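Local structure of dehydrogenase (Chromobacterium violaceum, 3Q2I) at residues R167-Y172 with R218-E223; V222-T227 with T243-P248. The protein is an NAD-dependent dehydrogenase that binds UDP-GlcNAcA and is required for the biosynthesis of 2,3-diacetamido-2,3-dideoxy-D-mannuronic acid. One frame throughout, in Å; residues are numbered along the deposited sequence. Where two conformers were deposited one is given.

Contact 1 of 2, residues R167-Y172 with R218-E223. With HP7 ((2S,3S,4R,5R,6R)-5-acetamido-6-[[[(2R,3S,4R,5R)-5-(2,4-dioxopyrimidin-1-yl)-3,4-dihydroxy-oxolan-2-yl]methoxy-hydroxy-phosphoryl]oxy-hydroxy-phosphoryl]oxy-3,4-dihydroxy-oxane-2-carboxylic acid), chain C.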
ATOM      1  N   ARG A 167       1.898  14.310 -34.764  1.00 18.70           N
ATOM      2  CA  ARG A 167       0.470  14.538 -34.984  1.00 21.65           C
ATOM      3  C   ARG A 167       0.189  15.938 -34.473  1.00 21.39           C
ATOM      4  O   ARG A 167       0.383  16.239 -33.295  1.00 21.25           O
ATOM      5  CB  ARG A 167      -0.441  13.571 -34.207  1.00 20.21           C
ATOM      6  CG  ARG A 167      -0.269  12.122 -34.572  1.00 18.74           C
ATOM      7  CD  ARG A 167      -0.637  11.870 -36.025  1.00 22.52           C
ATOM      8  NE  ARG A 167      -0.597  10.457 -36.386  1.00 20.24           N
ATOM      9  CZ  ARG A 167       0.466   9.851 -36.885  1.00 20.95           C
ATOM     10  NH1 ARG A 167       0.373   8.562 -37.212  1.00 22.75           N
ATOM     11  NH2 ARG A 167       1.619  10.495 -37.058  1.00 22.55           N
ATOM     12  N   PRO A 168      -0.213  16.857 -35.375  1.00 23.28           N
ATOM     13  CA  PRO A 168      -0.434  18.230 -34.951  1.00 21.88           C
ATOM     14  C   PRO A 168      -1.839  18.357 -34.363  1.00 20.27           C
ATOM     15  O   PRO A 168      -2.637  17.426 -34.501  1.00 20.65           O
ATOM     16  CB  PRO A 168      -0.344  19.012 -36.290  1.00 24.29           C
ATOM     17  CG  PRO A 168      -0.889  17.992 -37.294  1.00 22.49           C
ATOM     18  CD  PRO A 168      -0.281  16.685 -36.836  1.00 22.85           C
ATOM     19  N   GLN A 169      -2.151  19.480 -33.721  1.00 21.29           N
ATOM     20  CA  GLN A 169      -3.485  19.668 -33.184  1.00 19.97           C
ATOM     21  C   GLN A 169      -4.601  19.400 -34.217  1.00 23.21           C
ATOM     22  O   GLN A 169      -5.691  18.904 -33.870  1.00 21.76           O
ATOM     23  CB  GLN A 169      -3.640  21.041 -32.529  1.00 23.55           C
ATOM     24  CG  GLN A 169      -4.912  21.273 -31.779  1.00 20.64           C
ATOM     25  CD  GLN A 169      -4.979  20.401 -30.545  1.00 22.75           C
ATOM     26  OE1 GLN A 169      -3.975  20.231 -29.831  1.00 24.65           O
ATOM     27  NE2 GLN A 169      -6.133  19.800 -30.319  1.00 21.38           N
ATOM     28  N   GLU A 170      -4.379  19.788 -35.468  1.00 23.43           N
ATOM     29  CA  GLU A 170      -5.460  19.703 -36.458  1.00 25.76           C
ATOM     30  C   GLU A 170      -5.853  18.240 -36.716  1.00 23.70           C
ATOM     31  O   GLU A 170      -7.008  17.949 -37.033  1.00 23.30           O
ATOM     32  CB  GLU A 170      -5.062  20.387 -37.782  1.00 26.67           C
ATOM     33  CG  GLU A 170      -3.826  19.808 -38.448  1.00 37.88           C
ATOM     34  CD  GLU A 170      -3.728  20.103 -39.942  1.00 56.73           C
ATOM     35  OE1 GLU A 170      -2.804  19.554 -40.595  1.00 63.52           O
ATOM     36  OE2 GLU A 170      -4.562  20.883 -40.458  1.00 56.48           O
ATOM     37  N   TYR A 171      -4.926  17.302 -36.482  1.00 20.20           N
ATOM     38  CA  TYR A 171      -5.255  15.868 -36.564  1.00 19.69           C
ATOM     39  C   TYR A 171      -6.345  15.481 -35.561  1.00 20.22           C
ATOM     40  O   TYR A 171      -7.323  14.797 -35.892  1.00 19.91           O
ATOM     41  CB  TYR A 171      -3.952  15.066 -36.345  1.00 18.35           C
ATOM     42  CG  TYR A 171      -4.194  13.613 -36.007  1.00 23.55           C
ATOM     43  CD1 TYR A 171      -4.371  12.660 -37.001  1.00 22.19           C
ATOM     44  CD2 TYR A 171      -4.337  13.197 -34.683  1.00 24.00           C
ATOM     45  CE1 TYR A 171      -4.638  11.334 -36.712  1.00 23.05           C
ATOM     46  CE2 TYR A 171      -4.616  11.885 -34.384  1.00 22.56           C
ATOM     47  CZ  TYR A 171      -4.743  10.959 -35.380  1.00 24.52           C
ATOM     48  OH  TYR A 171      -5.013   9.659 -35.069  1.00 20.98           O
ATOM     49  N   TYR A 172      -6.153  15.854 -34.297  1.00 20.45           N
ATOM     50  CA  TYR A 172      -7.136  15.569 -33.258  1.00 19.80           C
ATOM     51  C   TYR A 172      -8.430  16.359 -33.419  1.00 21.09           C
ATOM     52  O   TYR A 172      -9.489  15.872 -33.113  1.00 21.66           O
ATOM     53  CB  TYR A 172      -6.540  15.864 -31.881  1.00 19.54           C
ATOM     54  CG  TYR A 172      -5.269  15.075 -31.641  1.00 18.06           C
ATOM     55  CD1 TYR A 172      -5.337  13.774 -31.111  1.00 16.92           C
ATOM     56  CD2 TYR A 172      -4.004  15.619 -31.866  1.00 17.63           C
ATOM     57  CE1 TYR A 172      -4.204  13.052 -30.878  1.00 16.54           C
ATOM     58  CE2 TYR A 172      -2.847  14.890 -31.600  1.00 20.43           C
ATOM     59  CZ  TYR A 172      -2.972  13.590 -31.115  1.00 17.10           C
ATOM     60  OH  TYR A 172      -1.810  12.918 -30.851  1.00 21.78           O
ATOM     61  N   ARG A 218      -0.440  18.670 -26.716  1.00 19.50           N
ATOM     62  CA  ARG A 218      -1.716  18.778 -27.430  0.50 18.82           C
ATOM     63  C   ARG A 218      -2.887  19.091 -26.516  1.00 20.67           C
ATOM     64  O   ARG A 218      -2.838  18.833 -25.311  1.00 22.50           O
ATOM     65  CB  ARG A 218      -1.974  17.506 -28.234  0.50 18.70           C
ATOM     66  CG  ARG A 218      -0.889  17.283 -29.249  0.50 16.15           C
ATOM     67  CD  ARG A 218      -0.985  18.282 -30.443  0.50 19.17           C
ATOM     68  NE  ARG A 218       0.187  18.075 -31.279  0.50  9.81           N
ATOM     69  CZ  ARG A 218       1.306  18.791 -31.219  0.50 18.09           C
ATOM     70  NH1 ARG A 218       1.362  19.853 -30.409  0.50 18.11           N
ATOM     71  NH2 ARG A 218       2.319  18.501 -32.027  0.50 15.95           N
ATOM     72  N   ASN A 219      -3.928  19.697 -27.081  1.00 19.59           N
ATOM     73  CA  ASN A 219      -5.132  20.004 -26.349  1.00 20.06           C
ATOM     74  C   ASN A 219      -6.155  18.884 -26.514  1.00 21.03           C
ATOM     75  O   ASN A 219      -7.083  18.942 -27.336  1.00 21.06           O
ATOM     76  CB  ASN A 219      -5.678  21.363 -26.823  1.00 20.30           C
ATOM     77  CG  ASN A 219      -4.771  22.507 -26.394  1.00 30.04           C
ATOM     78  OD1 ASN A 219      -4.363  22.576 -25.231  1.00 39.09           O
ATOM     79  ND2 ASN A 219      -4.452  23.412 -27.328  1.00 35.05           N
ATOM     80  N   ILE A 220      -5.930  17.819 -25.744  1.00 16.93           N
ATOM     81  CA  ILE A 220      -6.687  16.581 -25.795  1.00 17.69           C
ATOM     82  C   ILE A 220      -6.594  16.005 -24.377  1.00 17.02           C
ATOM     83  O   ILE A 220      -5.759  16.448 -23.628  1.00 22.45           O
ATOM     84  CB  ILE A 220      -6.068  15.560 -26.751  1.00 16.75           C
ATOM     85  CG1 ILE A 220      -4.587  15.294 -26.410  1.00 15.99           C
ATOM     86  CG2 ILE A 220      -6.163  16.063 -28.198  1.00 20.94           C
ATOM     87  CD1 ILE A 220      -3.893  14.390 -27.403  1.00 18.89           C
ATOM     88  N   GLU A 221      -7.418  15.028 -24.076  1.00 17.99           N
ATOM     89  CA  GLU A 221      -7.353  14.480 -22.715  1.00 19.57           C
ATOM     90  C   GLU A 221      -6.502  13.217 -22.638  1.00 18.33           C
ATOM     91  O   GLU A 221      -6.011  12.920 -21.558  1.00 17.02           O
ATOM     92  CB  GLU A 221      -8.757  14.282 -22.184  1.00 23.64           C
ATOM     93  CG  GLU A 221      -9.361  13.043 -22.791  1.00 16.59           C
ATOM     94  CD  GLU A 221     -10.692  12.722 -22.157  1.00 26.32           C
ATOM     95  OE1 GLU A 221     -11.525  12.112 -22.877  1.00 16.97           O
ATOM     96  OE2 GLU A 221     -10.862  13.080 -20.945  1.00 24.87           O
ATOM     97  N   VAL A 222      -6.244  12.550 -23.765  1.00 15.38           N
ATOM     98  CA  VAL A 222      -5.355  11.395 -23.828  1.00 15.56           C
ATOM     99  C   VAL A 222      -3.866  11.749 -23.963  1.00 12.57           C
ATOM    100  O   VAL A 222      -3.504  12.917 -24.175  1.00 14.73           O
ATOM    101  CB  VAL A 222      -5.749  10.428 -24.998  1.00 13.34           C
ATOM    102  CG1 VAL A 222      -7.234  10.006 -24.855  1.00 15.03           C
ATOM    103  CG2 VAL A 222      -5.440  11.095 -26.361  1.00 18.21           C
ATOM    104  N   GLU A 223      -2.967  10.795 -23.751  1.00 14.11           N
ATOM    105  CA  GLU A 223      -1.541  11.066 -23.839  1.00 14.93           C
ATOM    106  C   GLU A 223      -1.068  11.349 -25.243  1.00 14.14           C
ATOM    107  O   GLU A 223      -1.505  10.670 -26.198  1.00 14.47           O
ATOM    108  CB  GLU A 223      -0.701   9.964 -23.161  1.00 14.46           C
ATOM    109  CG  GLU A 223      -0.488   8.652 -23.986  1.00 14.75           C
ATOM    110  CD  GLU A 223      -1.667   7.716 -24.124  1.00 14.05           C
ATOM    111  OE1 GLU A 223      -2.728   7.915 -23.506  1.00 15.11           O
ATOM    112  OE2 GLU A 223      -1.556   6.700 -24.869  1.00 16.09           O
TER
HETATM  113  N1  HP7 C 550       1.182  13.227 -39.776  1.00 27.56           N
HETATM  114  C2  HP7 C 550       1.907  14.328 -39.575  1.00 24.86           C
HETATM  115  O2  HP7 C 550       1.326  15.398 -39.255  1.00 32.92           O
HETATM  116  N3  HP7 C 550       3.233  14.330 -39.740  1.00 26.57           N
HETATM  117  C4  HP7 C 550       3.869  13.208 -40.102  1.00 28.37           C
HETATM  118  O4  HP7 C 550       5.106  13.283 -40.301  1.00 26.88           O
HETATM  119  C5  HP7 C 550       3.144  12.031 -40.310  1.00 29.09           C
HETATM  120  C6  HP7 C 550       1.766  12.078 -40.142  1.00 32.14           C
HETATM  121  PA  HP7 C 550      -0.350   8.677 -41.641  1.00 38.59           P
HETATM  122  PB  HP7 C 550      -1.359   6.073 -41.273  1.00 44.70           P
HETATM  123  O'P HP7 C 550      -2.473   8.361 -36.493  1.00 27.62           O
HETATM  124  O'Q HP7 C 550      -4.553   7.818 -36.972  1.00 28.10           O
HETATM  125  C1' HP7 C 550      -0.856   5.463 -38.773  1.00 33.93           C
HETATM  126  O1A HP7 C 550       1.151   8.439 -41.689  1.00 42.54           O
HETATM  127  O1B HP7 C 550      -0.001   5.556 -41.688  1.00 45.84           O
HETATM  128  C1C HP7 C 550      -0.263  13.286 -39.517  1.00 29.94           C
HETATM  129  C2' HP7 C 550      -0.880   4.140 -37.988  1.00 25.92           C
HETATM  130  N2' HP7 C 550      -0.578   3.010 -38.868  1.00 26.25           N
HETATM  131  O2A HP7 C 550      -1.169   8.872 -42.887  1.00 43.77           O
HETATM  132  O2B HP7 C 550      -2.588   5.942 -42.148  1.00 49.85           O
HETATM  133  C2C HP7 C 550      -1.078  13.702 -40.734  1.00 51.26           C
HETATM  134  O2C HP7 C 550      -2.099  14.558 -40.210  1.00 52.29           O
HETATM  135  C3' HP7 C 550      -2.238   3.918 -37.334  1.00 28.19           C
HETATM  136  O3' HP7 C 550      -2.050   2.851 -36.375  1.00 25.73           O
HETATM  137  O3A HP7 C 550      -1.113   7.572 -40.761  1.00 40.97           O
HETATM  138  O3B HP7 C 550      -1.763   5.331 -39.876  1.00 35.92           O
HETATM  139  C3C HP7 C 550      -1.740  12.405 -41.168  1.00 38.34           C
HETATM  140  O3C HP7 C 550      -3.006  12.656 -41.778  1.00 61.12           O
HETATM  141  C4' HP7 C 550      -2.707   5.175 -36.583  1.00 25.34           C
HETATM  142  O4' HP7 C 550      -4.042   5.057 -36.104  1.00 29.85           O
HETATM  143  C4C HP7 C 550      -1.919  11.618 -39.873  1.00 31.95           C
HETATM  144  O4C HP7 C 550      -0.692  11.956 -39.212  1.00 32.80           O
HETATM  145  C5' HP7 C 550      -2.744   6.317 -37.618  1.00 27.09           C
HETATM  146  O5' HP7 C 550      -1.381   6.528 -37.976  1.00 31.15           O
HETATM  147  C5C HP7 C 550      -1.912  10.132 -40.157  1.00 35.04           C
HETATM  148  O5C HP7 C 550      -0.600   9.923 -40.664  1.00 33.18           O
HETATM  149  C6' HP7 C 550      -3.308   7.574 -37.002  1.00 22.17           C
HETATM  150  C7' HP7 C 550       0.429   2.147 -38.751  1.00 34.49           C
HETATM  151  O7' HP7 C 550       1.232   2.075 -37.810  1.00 33.03           O
HETATM  152  C8' HP7 C 550       0.565   1.161 -39.888  1.00 28.18           C
HETATM  153  O   HOH W   1      -1.886  10.988 -29.138  1.00 22.85           O

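Contact 2 of 2, residues V222-T227 with T243-P248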
ATOM      1  N   VAL A 222      -6.244  12.550 -23.765  1.00 15.38           N
ATOM      2  CA  VAL A 222      -5.355  11.395 -23.828  1.00 15.56           C
ATOM      3  C   VAL A 222      -3.866  11.749 -23.963  1.00 12.57           C
ATOM      4  O   VAL A 222      -3.504  12.917 -24.175  1.00 14.73           O
ATOM      5  CB  VAL A 222      -5.749  10.428 -24.998  1.00 13.34           C
ATOM      6  CG1 VAL A 222      -7.234  10.006 -24.855  1.00 15.03           C
ATOM      7  CG2 VAL A 222      -5.440  11.095 -26.361  1.00 18.21           C
ATOM      8  N   GLU A 223      -2.967  10.795 -23.751  1.00 14.11           N
ATOM      9  CA  GLU A 223      -1.541  11.066 -23.839  1.00 14.93           C
ATOM     10  C   GLU A 223      -1.068  11.349 -25.243  1.00 14.14           C
ATOM     11  O   GLU A 223      -1.505  10.670 -26.198  1.00 14.47           O
ATOM     12  CB  GLU A 223      -0.701   9.964 -23.161  1.00 14.46           C
ATOM     13  CG  GLU A 223      -0.488   8.652 -23.986  1.00 14.75           C
ATOM     14  CD  GLU A 223      -1.667   7.716 -24.124  1.00 14.05           C
ATOM     15  OE1 GLU A 223      -2.728   7.915 -23.506  1.00 15.11           O
ATOM     16  OE2 GLU A 223      -1.556   6.700 -24.869  1.00 16.09           O
ATOM     17  N   ASP A 224      -0.182  12.332 -25.362  1.00 14.47           N
ATOM     18  CA  ASP A 224       0.615  12.480 -26.562  1.00 13.94           C
ATOM     19  C   ASP A 224       2.001  11.896 -26.488  1.00 13.55           C
ATOM     20  O   ASP A 224       2.724  11.861 -27.501  1.00 15.79           O
ATOM     21  CB  ASP A 224       0.623  13.947 -27.089  1.00 14.69           C
ATOM     22  CG  ASP A 224       1.191  14.933 -26.070  1.00 20.96           C
ATOM     23  OD1 ASP A 224       2.034  14.531 -25.220  1.00 16.75           O
ATOM     24  OD2 ASP A 224       0.797  16.115 -26.159  1.00 18.85           O
ATOM     25  N   THR A 225       2.389  11.429 -25.279  1.00 12.89           N
ATOM     26  CA  THR A 225       3.760  10.996 -25.007  1.00 12.47           C
ATOM     27  C   THR A 225       3.705   9.924 -23.917  1.00 12.85           C
ATOM     28  O   THR A 225       2.942  10.055 -22.984  1.00 14.73           O
ATOM     29  CB  THR A 225       4.597  12.194 -24.467  1.00 15.75           C
ATOM     30  OG1 THR A 225       4.593  13.245 -25.461  1.00 16.64           O
ATOM     31  CG2 THR A 225       6.051  11.808 -24.161  1.00 15.54           C
ATOM     32  N   GLY A 226       4.549   8.901 -24.012  1.00 13.34           N
ATOM     33  CA  GLY A 226       4.526   7.869 -22.960  1.00 12.92           C
ATOM     34  C   GLY A 226       5.740   6.991 -23.023  1.00 12.41           C
ATOM     35  O   GLY A 226       6.384   6.854 -24.058  1.00 14.16           O
ATOM     36  N   THR A 227       6.013   6.291 -21.927  1.00 11.40           N
ATOM     37  CA  THR A 227       7.061   5.306 -21.892  1.00 12.03           C
ATOM     38  C   THR A 227       6.606   4.157 -20.990  1.00 14.21           C
ATOM     39  O   THR A 227       5.865   4.391 -20.030  1.00 14.41           O
ATOM     40  CB  THR A 227       8.410   5.912 -21.435  1.00 14.09           C
ATOM     41  OG1 THR A 227       9.434   4.933 -21.605  1.00 16.93           O
ATOM     42  CG2 THR A 227       8.405   6.470 -19.972  1.00 15.02           C
ATOM     43  N   THR A 243       6.084   9.137 -28.804  1.00 16.03           N
ATOM     44  CA  THR A 243       5.542  10.485 -28.708  1.00 16.86           C
ATOM     45  C   THR A 243       4.971  10.858 -30.054  1.00 16.72           C
ATOM     46  O   THR A 243       5.457  10.332 -31.056  1.00 16.61           O
ATOM     47  CB  THR A 243       6.562  11.564 -28.282  1.00 18.01           C
ATOM     48  OG1 THR A 243       5.901  12.835 -28.118  1.00 16.76           O
ATOM     49  CG2 THR A 243       7.770  11.578 -29.246  1.00 17.30           C
ATOM     50  N   MET A 244       3.918  11.664 -30.041  1.00 14.46           N
ATOM     51  CA  MET A 244       3.342  12.263 -31.276  1.00 14.79           C
ATOM     52  C   MET A 244       3.840  13.701 -31.424  1.00 18.06           C
ATOM     53  O   MET A 244       3.287  14.473 -32.225  1.00 20.17           O
ATOM     54  CB  MET A 244       1.810  12.197 -31.250  1.00 16.48           C
ATOM     55  CG  MET A 244       1.247  10.793 -31.289  1.00 15.72           C
ATOM     56  SD  MET A 244       1.820   9.778 -32.669  1.00 18.37           S
ATOM     57  CE  MET A 244       2.659   8.412 -31.876  1.00 18.89           C
ATOM     58  N   LEU A 245       4.865  14.080 -30.674  1.00 18.07           N
ATOM     59  CA  LEU A 245       5.263  15.499 -30.644  1.00 18.75           C
ATOM     60  C   LEU A 245       6.610  15.680 -31.332  1.00 17.07           C
ATOM     61  O   LEU A 245       7.283  16.683 -31.074  1.00 21.11           O
ATOM     62  CB  LEU A 245       5.447  15.981 -29.190  1.00 17.91           C
ATOM     63  CG  LEU A 245       4.190  15.816 -28.344  1.00 18.37           C
ATOM     64  CD1 LEU A 245       4.447  16.369 -26.944  1.00 17.96           C
ATOM     65  CD2 LEU A 245       2.956  16.437 -29.011  1.00 18.56           C
ATOM     66  N   THR A 246       6.990  14.779 -32.236  1.00 16.92           N
ATOM     67  CA  THR A 246       8.355  14.796 -32.767  1.00 17.28           C
ATOM     68  C   THR A 246       8.548  15.967 -33.755  1.00 18.99           C
ATOM     69  O   THR A 246       7.690  16.232 -34.618  1.00 19.92           O
ATOM     70  CB  THR A 246       8.641  13.511 -33.528  1.00 18.41           C
ATOM     71  OG1 THR A 246       8.371  12.371 -32.668  1.00 18.47           O
ATOM     72  CG2 THR A 246      10.097  13.485 -33.959  1.00 19.94           C
ATOM     73  N   TYR A 247       9.673  16.649 -33.586  1.00 19.86           N
ATOM     74  CA  TYR A 247      10.031  17.778 -34.478  1.00 20.97           C
ATOM     75  C   TYR A 247      10.836  17.289 -35.645  1.00 20.85           C
ATOM     76  O   TYR A 247      11.876  16.679 -35.461  1.00 21.95           O
ATOM     77  CB  TYR A 247      10.861  18.833 -33.730  1.00 24.45           C
ATOM     78  CG  TYR A 247      11.319  19.915 -34.697  1.00 24.97           C
ATOM     79  CD1 TYR A 247      10.442  20.904 -35.098  1.00 29.33           C
ATOM     80  CD2 TYR A 247      12.578  19.855 -35.249  1.00 28.89           C
ATOM     81  CE1 TYR A 247      10.825  21.853 -36.037  1.00 27.71           C
ATOM     82  CE2 TYR A 247      12.981  20.811 -36.171  1.00 28.25           C
ATOM     83  CZ  TYR A 247      12.100  21.768 -36.551  1.00 24.96           C
ATOM     84  OH  TYR A 247      12.536  22.684 -37.499  1.00 36.66           O
ATOM     85  N   PRO A 248      10.363  17.591 -36.877  1.00 21.73           N
ATOM     86  CA  PRO A 248       9.151  18.287 -37.271  1.00 21.79           C
ATOM     87  C   PRO A 248       8.201  17.366 -38.023  1.00 21.23           C
ATOM     88  O   PRO A 248       7.119  17.810 -38.426  1.00 22.46           O
ATOM     89  CB  PRO A 248       9.685  19.299 -38.297  1.00 24.58           C
ATOM     90  CG  PRO A 248      10.730  18.514 -38.978  1.00 22.27           C
ATOM     91  CD  PRO A 248      11.341  17.541 -37.979  1.00 25.55           C
TER

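Contact 1 of 2, residues R167-Y172 with R218-E223
Arg218 reaches across to the backbone of Arg167, just ahead of the short helix 169-173 that borders the UDP-sugar pocket in the C-terminal alpha/beta domain. Its NE gives a nearly straight bond to Arg167 O (2.7 Å, 167° at the hydrogen); the oxygen lies at the guanidinium edge and in its plane, and NE lies in the carbonyl plane, the two planes standing nearly perpendicular. NH2 adds a weak second bond to the same oxygen. Gln169 grips the next residue of the loop. CG anti to the backbone N (chi1 -172°) and a bend at chi2 bring its amide alongside the Asn219 backbone, where OE1 receives Asn219 N at 2.8 Å and NE2 donates to Asn219 O at 3.2 Å, the latter from above the carbonyl plane. Asp173 OD1 also accepts from Gln169 NE2, which steadies the amide's rotation. Beside these polar bonds lies the Tyr172 ring. Ile220 CD1 makes a CH-pi contact over one face, 4.0 Å from the ring centroid, while Tyr171 CD2 covers the opposite face. Ile220 CG2 packs on Tyr172 CG, and Arg218 CG and CD come up to Tyr172 CE2 obliquely. Farther along, a water accepts from Tyr172 OH and donates to Glu223 O. Arg167 and Tyr171 turn to the ligand instead: Arg167 CD lies over the centre of the Tyr171 ring, and its guanidinium carries HP7 O4C over one face. The sugar carboxylate is held by both residues, O'P by Arg167 NE (2.8 Å) and NH1, and O'Q by Tyr171 OH at 2.7 Å.

Contact 2 of 2, residues V222-T227 with T243-P248
Leu245 extends its isobutyl group across the carboxylate of Asp224, beside the end of an antiparallel strand pair in the large mixed sheet. Its CB leads toward the other segment; with CG anti to the carbonyl carbon (chi1 -58°), CG comes to rest 3.9 Å from Asp224 CG. The two methyls then divide the surface: CD1 touches Asp224 OD1 and Thr225 OG1, each at 3.5 Å, and CD2 lies against Asp224 OD2 at 3.6 Å. This apolar cover lies against a carboxylate already well bonded, since Leu216, Ala217 and Arg218 supply backbone N-H groups and Thr225 OG1 donates to OD1 from above the carboxylate plane. Next to it, Thr225 and Thr243 form a non-hydrogen-bonded antiparallel pair. Their side chains run side by side on one face of the sheet, with Thr225 OG1 and Thr243 OG1 3.0 Å apart. Thr243 OG1 also accepts from Leu245 N, closing an ST turn. Where the pairing ends, Met244 N donates to Asp224 O at 2.8 Å. Asp224 and Thr225 both face Ala214, a classic beta bulge against strand 206-214. Strand 225-232 runs between 206-214 and 237-243, while Met244 turns to Val163 of strand 156-164 and to Ala187 and Gln191 of helix 187-191, and Leu245 packs on Tyr157 of another subunit.

Overall arrangement
Contacts 1 and 2 lie in the same C-terminal domain, their centres about 9 Å apart, and share Val222 and Glu223, through which the loop of one runs into the strand of the other. Contact 1 is partly buried and joins a short helix to a loop by side-chain-to-backbone bonds and a tyrosine-isoleucine cluster beside the UDP-sugar. Contact 2 is wholly buried at a sheet end, where backbone pairing, threonine hydroxyls and a covered carboxylate meet. They are stitched together directly: Arg167 N lies 2.9 Å from Met244 O, a probable hydrogen bond, and the Arg218 guanidinium packs on Leu245.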